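Local coordinates for uncharacterized protein (Bacteroides thetaiotaomicron VPI-5482, PDB 3KNY) that is of unknown function but has two domains and is probably made as a lipoprotein, which would anchor it to the bacterial envelope, at residues 70-73 against 74-78; 58-61 against 62-66. All coordinates share one frame; numbering follows the deposited sequence.

Contact 1. Residues 70-73 against 74-78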
ATOM      1  N   LYS A  70     -13.649  12.264  -7.563  1.00 51.03           N
ATOM      2  CA  LYS A  70     -14.899  11.577  -7.268  1.00 50.43           C
ATOM      3  C   LYS A  70     -14.584  10.117  -6.994  1.00 50.67           C
ATOM      4  O   LYS A  70     -15.008   9.566  -5.979  1.00 52.40           O
ATOM      5  CB  LYS A  70     -15.900  11.689  -8.412  1.00 49.86           C
ATOM      6  CG  LYS A  70     -17.294  11.239  -8.006  1.00 50.73           C
ATOM      7  CD  LYS A  70     -18.315  11.411  -9.123  1.00 50.63           C
ATOM      8  CE  LYS A  70     -19.734  11.500  -8.571  1.00 52.04           C
ATOM      9  NZ  LYS A  70     -19.973  10.479  -7.512  1.00 49.33           N
ATOM     10  N   GLU A  71     -13.815   9.501  -7.891  1.00 49.26           N
ATOM     11  CA  GLU A  71     -13.397   8.112  -7.716  1.00 48.32           C
ATOM     12  C   GLU A  71     -12.764   7.896  -6.325  1.00 47.04           C
ATOM     13  O   GLU A  71     -13.274   7.104  -5.509  1.00 46.87           O
ATOM     14  CB  GLU A  71     -12.432   7.680  -8.840  1.00 48.18           C
ATOM     15  CG  GLU A  71     -13.135   7.301 -10.150  1.00 46.48           C
ATOM     16  CD  GLU A  71     -12.186   7.130 -11.331  1.00 43.75           C
ATOM     17  OE1 GLU A  71     -10.958   7.035 -11.127  1.00 39.03           O
ATOM     18  OE2 GLU A  71     -12.681   7.093 -12.480  1.00 45.96           O
ATOM     19  N   ILE A  72     -11.682   8.631  -6.056  1.00 43.76           N
ATOM     20  CA  ILE A  72     -10.954   8.487  -4.806  1.00 41.62           C
ATOM     21  C   ILE A  72     -11.881   8.661  -3.601  1.00 43.78           C
ATOM     22  O   ILE A  72     -11.875   7.845  -2.680  1.00 47.09           O
ATOM     23  CB  ILE A  72      -9.745   9.447  -4.702  1.00 40.18           C
ATOM     24  CG1 ILE A  72      -8.756   9.201  -5.847  1.00 36.72           C
ATOM     25  CG2 ILE A  72      -9.029   9.248  -3.375  1.00 35.26           C
ATOM     26  CD1 ILE A  72      -7.476   9.988  -5.736  1.00 33.97           C
ATOM     27  N   TYR A  73     -12.710   9.694  -3.610  1.00 44.50           N
ATOM     28  CA  TYR A  73     -13.512   9.981  -2.427  1.00 44.91           C
ATOM     29  C   TYR A  73     -14.747   9.079  -2.343  1.00 43.52           C
ATOM     30  O   TYR A  73     -15.127   8.661  -1.255  1.00 42.02           O
ATOM     31  CB  TYR A  73     -13.780  11.505  -2.290  1.00 45.94           C
ATOM     32  CG  TYR A  73     -12.484  12.278  -1.918  1.00 49.69           C
ATOM     33  CD1 TYR A  73     -11.895  12.129  -0.650  1.00 46.66           C
ATOM     34  CD2 TYR A  73     -11.830  13.125  -2.841  1.00 52.27           C
ATOM     35  CE1 TYR A  73     -10.708  12.799  -0.312  1.00 41.77           C
ATOM     36  CE2 TYR A  73     -10.637  13.806  -2.498  1.00 46.18           C
ATOM     37  CZ  TYR A  73     -10.090  13.631  -1.234  1.00 44.93           C
ATOM     38  OH  TYR A  73      -8.935  14.298  -0.885  1.00 44.28           O
ATOM     39  N   ASP A  74     -15.334   8.729  -3.485  1.00 43.48           N
ATOM     40  CA  ASP A  74     -16.424   7.748  -3.493  1.00 44.03           C
ATOM     41  C   ASP A  74     -15.956   6.466  -2.819  1.00 44.39           C
ATOM     42  O   ASP A  74     -16.680   5.844  -2.046  1.00 43.80           O
ATOM     43  CB  ASP A  74     -16.863   7.407  -4.921  1.00 44.51           C
ATOM     44  CG  ASP A  74     -17.884   8.388  -5.482  1.00 46.05           C
ATOM     45  OD1 ASP A  74     -18.286   9.325  -4.764  1.00 45.06           O
ATOM     46  OD2 ASP A  74     -18.294   8.207  -6.649  1.00 50.71           O
ATOM     47  N   CYS A  75     -14.720   6.099  -3.120  1.00 44.10           N
ATOM     48  CA  CYS A  75     -14.114   4.900  -2.601  1.00 43.06           C
ATOM     49  C   CYS A  75     -13.892   4.955  -1.089  1.00 41.77           C
ATOM     50  O   CYS A  75     -14.353   4.083  -0.344  1.00 42.54           O
ATOM     51  CB  CYS A  75     -12.796   4.697  -3.333  1.00 42.75           C
ATOM     52  SG  CYS A  75     -11.897   3.305  -2.731  1.00 47.47           S
ATOM     53  N   ILE A  76     -13.160   5.982  -0.670  1.00 41.33           N
ATOM     54  CA  ILE A  76     -12.842   6.273   0.734  1.00 40.27           C
ATOM     55  C   ILE A  76     -14.109   6.417   1.554  1.00 37.51           C
ATOM     56  O   ILE A  76     -14.166   6.012   2.706  1.00 32.95           O
ATOM     57  CB  ILE A  76     -12.000   7.596   0.782  1.00 42.17           C
ATOM     58  CG1 ILE A  76     -10.580   7.307   0.314  1.00 47.78           C
ATOM     59  CG2 ILE A  76     -11.943   8.228   2.151  1.00 43.95           C
ATOM     60  CD1 ILE A  76      -9.901   6.177   1.097  1.00 52.82           C
ATOM     61  N   ASN A  77     -15.140   6.992   0.948  1.00 38.60           N
ATOM     62  CA  ASN A  77     -16.406   7.195   1.651  1.00 40.27           C
ATOM     63  C   ASN A  77     -17.035   5.859   1.995  1.00 39.09           C
ATOM     64  O   ASN A  77     -17.459   5.616   3.130  1.00 39.98           O
ATOM     65  CB  ASN A  77     -17.398   8.022   0.820  1.00 40.63           C
ATOM     66  CG  ASN A  77     -18.577   8.495   1.649  1.00 43.72           C
ATOM     67  OD1 ASN A  77     -18.414   9.337   2.526  1.00 53.01           O
ATOM     68  ND2 ASN A  77     -19.759   7.937   1.403  1.00 41.63           N
ATOM     69  N   ASN A  78     -17.079   5.001   0.991  1.00 36.91           N
ATOM     70  CA  ASN A  78     -17.608   3.662   1.123  1.00 36.71           C
ATOM     71  C   ASN A  78     -16.839   2.874   2.187  1.00 36.78           C
ATOM     72  O   ASN A  78     -17.443   2.241   3.053  1.00 38.06           O
ATOM     73  CB  ASN A  78     -17.559   3.003  -0.263  1.00 36.84           C
ATOM     74  CG  ASN A  78     -17.569   1.509  -0.212  1.00 45.68           C
ATOM     75  OD1 ASN A  78     -18.600   0.908   0.113  1.00 49.62           O
ATOM     76  ND2 ASN A  78     -16.414   0.880  -0.552  1.00 38.05           N
TER
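Lys70 meets Asp74 one helical turn further on, through both backbone and side chain. Its carbonyl O takes the amide N of Asp74 at 2.7 Å, with an N-H...O angle of 160°. Its side chain runs out extended until the last torsion, where chi4 of -44° turns the ammonium in toward the two carboxylate oxygens, close to their plane. NZ then forms a salt bridge to OD2 of Asp74 at 3.0 Å, on the syn lone pair of that oxygen. A weak bond from the same NZ reaches OD1 of Asp74 at 3.4 Å. The pair lies on the exposed side of the helix.

Glu71 points away and touches the next turn through its backbone; its O accepts Cys75 N at 3.0 Å. Its carboxylate is held by salt bridges to Lys149 and Arg68.

Ile72 begins the buried side. Its O receives an almost straight bond from Ile76 N, at 3.0 Å and 174°. The two isoleucine side chains come together more loosely, with CG2 of Ile72 4.4 Å from CG1 of Ile76. Both also pack on Ile217 of strand 204-217, and Ile76 reaches Leu45, Trp46 and Met49 of helix 40-49.

Tyr73 accepts Asn77 N on its O at 2.8 Å, while its side chain sets off away from the next turn and touches Val38 and Glu42 of helix 40-49.

Four successive i to i+4 backbone bonds, an i to i+4 salt bridge outside and isoleucines inside mark an amphipathic alpha-helix, here the helix of a beta-alpha-beta unit with strands 53-55 and 93-97.

Contact 2. Residues 58-61 against 62-66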
ATOM      1  N   SER A  58       1.293  10.388  -1.315  1.00 40.47           N
ATOM      2  CA  SER A  58       2.034  10.889  -2.487  1.00 41.50           C
ATOM      3  C   SER A  58       1.140  11.396  -3.626  1.00 40.79           C
ATOM      4  O   SER A  58       1.552  12.254  -4.395  1.00 41.45           O
ATOM      5  CB  SER A  58       2.955   9.810  -3.070  1.00 41.32           C
ATOM      6  OG  SER A  58       2.196   8.888  -3.860  1.00 46.01           O
ATOM      7  N   PHE A  59      -0.062  10.856  -3.750  1.00 40.09           N
ATOM      8  CA  PHE A  59      -0.947  11.254  -4.835  1.00 42.25           C
ATOM      9  C   PHE A  59      -1.483  12.679  -4.775  1.00 45.34           C
ATOM     10  O   PHE A  59      -1.961  13.205  -5.781  1.00 47.15           O
ATOM     11  CB  PHE A  59      -2.131  10.317  -4.894  1.00 42.46           C
ATOM     12  CG  PHE A  59      -3.177  10.592  -3.860  1.00 43.12           C
ATOM     13  CD1 PHE A  59      -2.993  10.192  -2.536  1.00 44.13           C
ATOM     14  CD2 PHE A  59      -4.368  11.226  -4.216  1.00 41.52           C
ATOM     15  CE1 PHE A  59      -3.974  10.425  -1.582  1.00 39.37           C
ATOM     16  CE2 PHE A  59      -5.351  11.457  -3.272  1.00 40.65           C
ATOM     17  CZ  PHE A  59      -5.155  11.052  -1.947  1.00 39.60           C
ATOM     18  N   LEU A  60      -1.458  13.293  -3.595  1.00 47.63           N
ATOM     19  CA  LEU A  60      -1.894  14.688  -3.453  1.00 47.04           C
ATOM     20  C   LEU A  60      -0.804  15.629  -3.940  1.00 47.78           C
ATOM     21  O   LEU A  60      -1.021  16.829  -4.015  1.00 49.19           O
ATOM     22  CB  LEU A  60      -2.275  15.012  -1.998  1.00 46.31           C
ATOM     23  CG  LEU A  60      -3.570  14.376  -1.472  1.00 42.60           C
ATOM     24  CD1 LEU A  60      -3.676  14.535   0.031  1.00 36.82           C
ATOM     25  CD2 LEU A  60      -4.791  14.961  -2.153  1.00 38.56           C
ATOM     26  N   LYS A  61       0.361  15.094  -4.290  1.00 48.96           N
ATOM     27  CA  LYS A  61       1.429  15.915  -4.815  1.00 51.88           C
ATOM     28  C   LYS A  61       1.331  16.025  -6.341  1.00 53.44           C
ATOM     29  O   LYS A  61       2.341  16.089  -7.033  1.00 55.71           O
ATOM     30  CB  LYS A  61       2.789  15.362  -4.379  1.00 52.25           C
ATOM     31  CG  LYS A  61       2.938  15.202  -2.861  1.00 58.51           C
ATOM     32  CD  LYS A  61       4.343  15.606  -2.359  1.00 63.46           C
ATOM     33  CE  LYS A  61       4.812  14.748  -1.168  1.00 65.56           C
ATOM     34  NZ  LYS A  61       5.010  13.277  -1.514  1.00 58.25           N
ATOM     35  N   LYS A  62       0.112  16.091  -6.867  1.00 54.28           N
ATOM     36  CA  LYS A  62      -0.097  16.068  -8.308  1.00 55.05           C
ATOM     37  C   LYS A  62      -1.525  16.482  -8.615  1.00 55.08           C
ATOM     38  O   LYS A  62      -2.436  16.217  -7.837  1.00 54.44           O
ATOM     39  CB  LYS A  62       0.157  14.654  -8.839  1.00 55.61           C
ATOM     40  CG  LYS A  62       0.565  14.559 -10.306  1.00 58.70           C
ATOM     41  CD  LYS A  62       1.012  13.125 -10.661  1.00 60.20           C
ATOM     42  CE  LYS A  62       2.421  12.810 -10.131  1.00 62.57           C
ATOM     43  NZ  LYS A  62       2.727  11.349 -10.129  1.00 65.10           N
ATOM     44  N   ASP A  63      -1.719  17.108  -9.765  1.00 55.28           N
ATOM     45  CA  ASP A  63      -3.027  17.625 -10.129  1.00 55.56           C
ATOM     46  C   ASP A  63      -3.978  16.491 -10.484  1.00 54.22           C
ATOM     47  O   ASP A  63      -3.732  15.751 -11.422  1.00 53.64           O
ATOM     48  CB  ASP A  63      -2.896  18.591 -11.302  1.00 56.49           C
ATOM     49  CG  ASP A  63      -1.908  19.711 -11.029  1.00 60.14           C
ATOM     50  OD1 ASP A  63      -1.672  20.040  -9.840  1.00 61.64           O
ATOM     51  OD2 ASP A  63      -1.364  20.260 -12.015  1.00 65.43           O
ATOM     52  N   ILE A  64      -5.067  16.383  -9.729  1.00 53.65           N
ATOM     53  CA  ILE A  64      -6.048  15.306  -9.866  1.00 53.46           C
ATOM     54  C   ILE A  64      -7.306  15.863 -10.508  1.00 52.11           C
ATOM     55  O   ILE A  64      -7.833  16.843 -10.025  1.00 53.20           O
ATOM     56  CB  ILE A  64      -6.470  14.751  -8.461  1.00 53.89           C
ATOM     57  CG1 ILE A  64      -5.258  14.534  -7.526  1.00 53.55           C
ATOM     58  CG2 ILE A  64      -7.304  13.493  -8.607  1.00 55.09           C
ATOM     59  CD1 ILE A  64      -4.992  15.704  -6.506  1.00 49.58           C
ATOM     60  N   SER A  65      -7.825  15.240 -11.561  1.00 51.65           N
ATOM     61  CA  SER A  65      -9.073  15.724 -12.170  1.00 51.01           C
ATOM     62  C   SER A  65     -10.256  15.551 -11.229  1.00 51.47           C
ATOM     63  O   SER A  65     -10.169  14.847 -10.221  1.00 52.74           O
ATOM     64  CB  SER A  65      -9.385  14.992 -13.471  1.00 51.00           C
ATOM     65  OG  SER A  65     -10.102  13.796 -13.226  1.00 52.98           O
ATOM     66  N   GLU A  66     -11.369  16.186 -11.575  1.00 52.86           N
ATOM     67  CA  GLU A  66     -12.592  16.085 -10.784  1.00 53.30           C
ATOM     68  C   GLU A  66     -13.164  14.676 -10.911  1.00 53.40           C
ATOM     69  O   GLU A  66     -13.613  14.110  -9.916  1.00 55.24           O
ATOM     70  CB  GLU A  66     -13.628  17.157 -11.181  1.00 53.13           C
ATOM     71  CG  GLU A  66     -13.175  18.614 -10.933  1.00 53.19           C
ATOM     72  CD  GLU A  66     -12.634  18.869  -9.510  1.00 56.97           C
ATOM     73  OE1 GLU A  66     -13.269  18.443  -8.518  1.00 61.52           O
ATOM     74  OE2 GLU A  66     -11.567  19.507  -9.375  1.00 52.77           O
TER
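Leu60 and Ile64 make the apolar side of this turn, where the chain leaves a short 3-10 segment and runs on toward helix 66-84. CD2 of Leu60 and CD1 of Ile64 stand 4.4 Å apart, a light methyl-to-methyl touch. Ile64 points its side chain back at the 3-10 turn. Its chi1 of -45° sets CG1 beside its own backbone N, and the branch ends near the carbonyl O of Phe59. CG1 and CD1 of Ile64 both lie 4.0 Å from that O.

The well-packed part is on the 58-61 side, where CG of Leu60 sits 3.7 Å above one face of the Phe59 ring, shifted toward the rim. Phe59 and Leu60 are both buried. Trp33, Val34 and Val38 also lie against Leu60, while Lys69 of helix 66-84 touches Ile64.

The other side is polar and looser. Lys61 and Lys62 are exposed; the chain of Lys61 also touches Trp33. The end of Lys62 leads away from residues 58-61, and its ammonium has a long, weak ion pair with Asp99. The turn itself is held by a backbone bond from Lys61 N to Ser58 O at 3.1 Å. Further along, Ser65 occupies the N-cap of helix 66-84, and its OG bonds to the N of Arg68 and to Glu100.

The chemistry thus divides in two. On the inside there is just a light apolar touch between Leu60 and Ile64, so the turn probably owes its shape more to the Ser58-Lys61 backbone bond and to packing on the surrounding residues. On the outside the exposed lysines add no clear bond between the two segments.

In the fold
Following the chain from the N terminus, strand 53-55 comes first, then contact 2, then contact 1. The two are in series and neither encloses the other. Contact 2 closes a short turn in the connection between strand 53-55 and helix 66-84. Contact 1 closes no loop; it joins successive turns within that helix, before the chain goes on to strand 93-97. Their centres lie 14 Å apart on the same side of the chain's centre. They meet where CD1 of Ile72 packs on CE2 of Phe59 at 3.6 Å. This touch ties the connection to the helix, whose inner side also rests on strand 204-217 and helix 40-49.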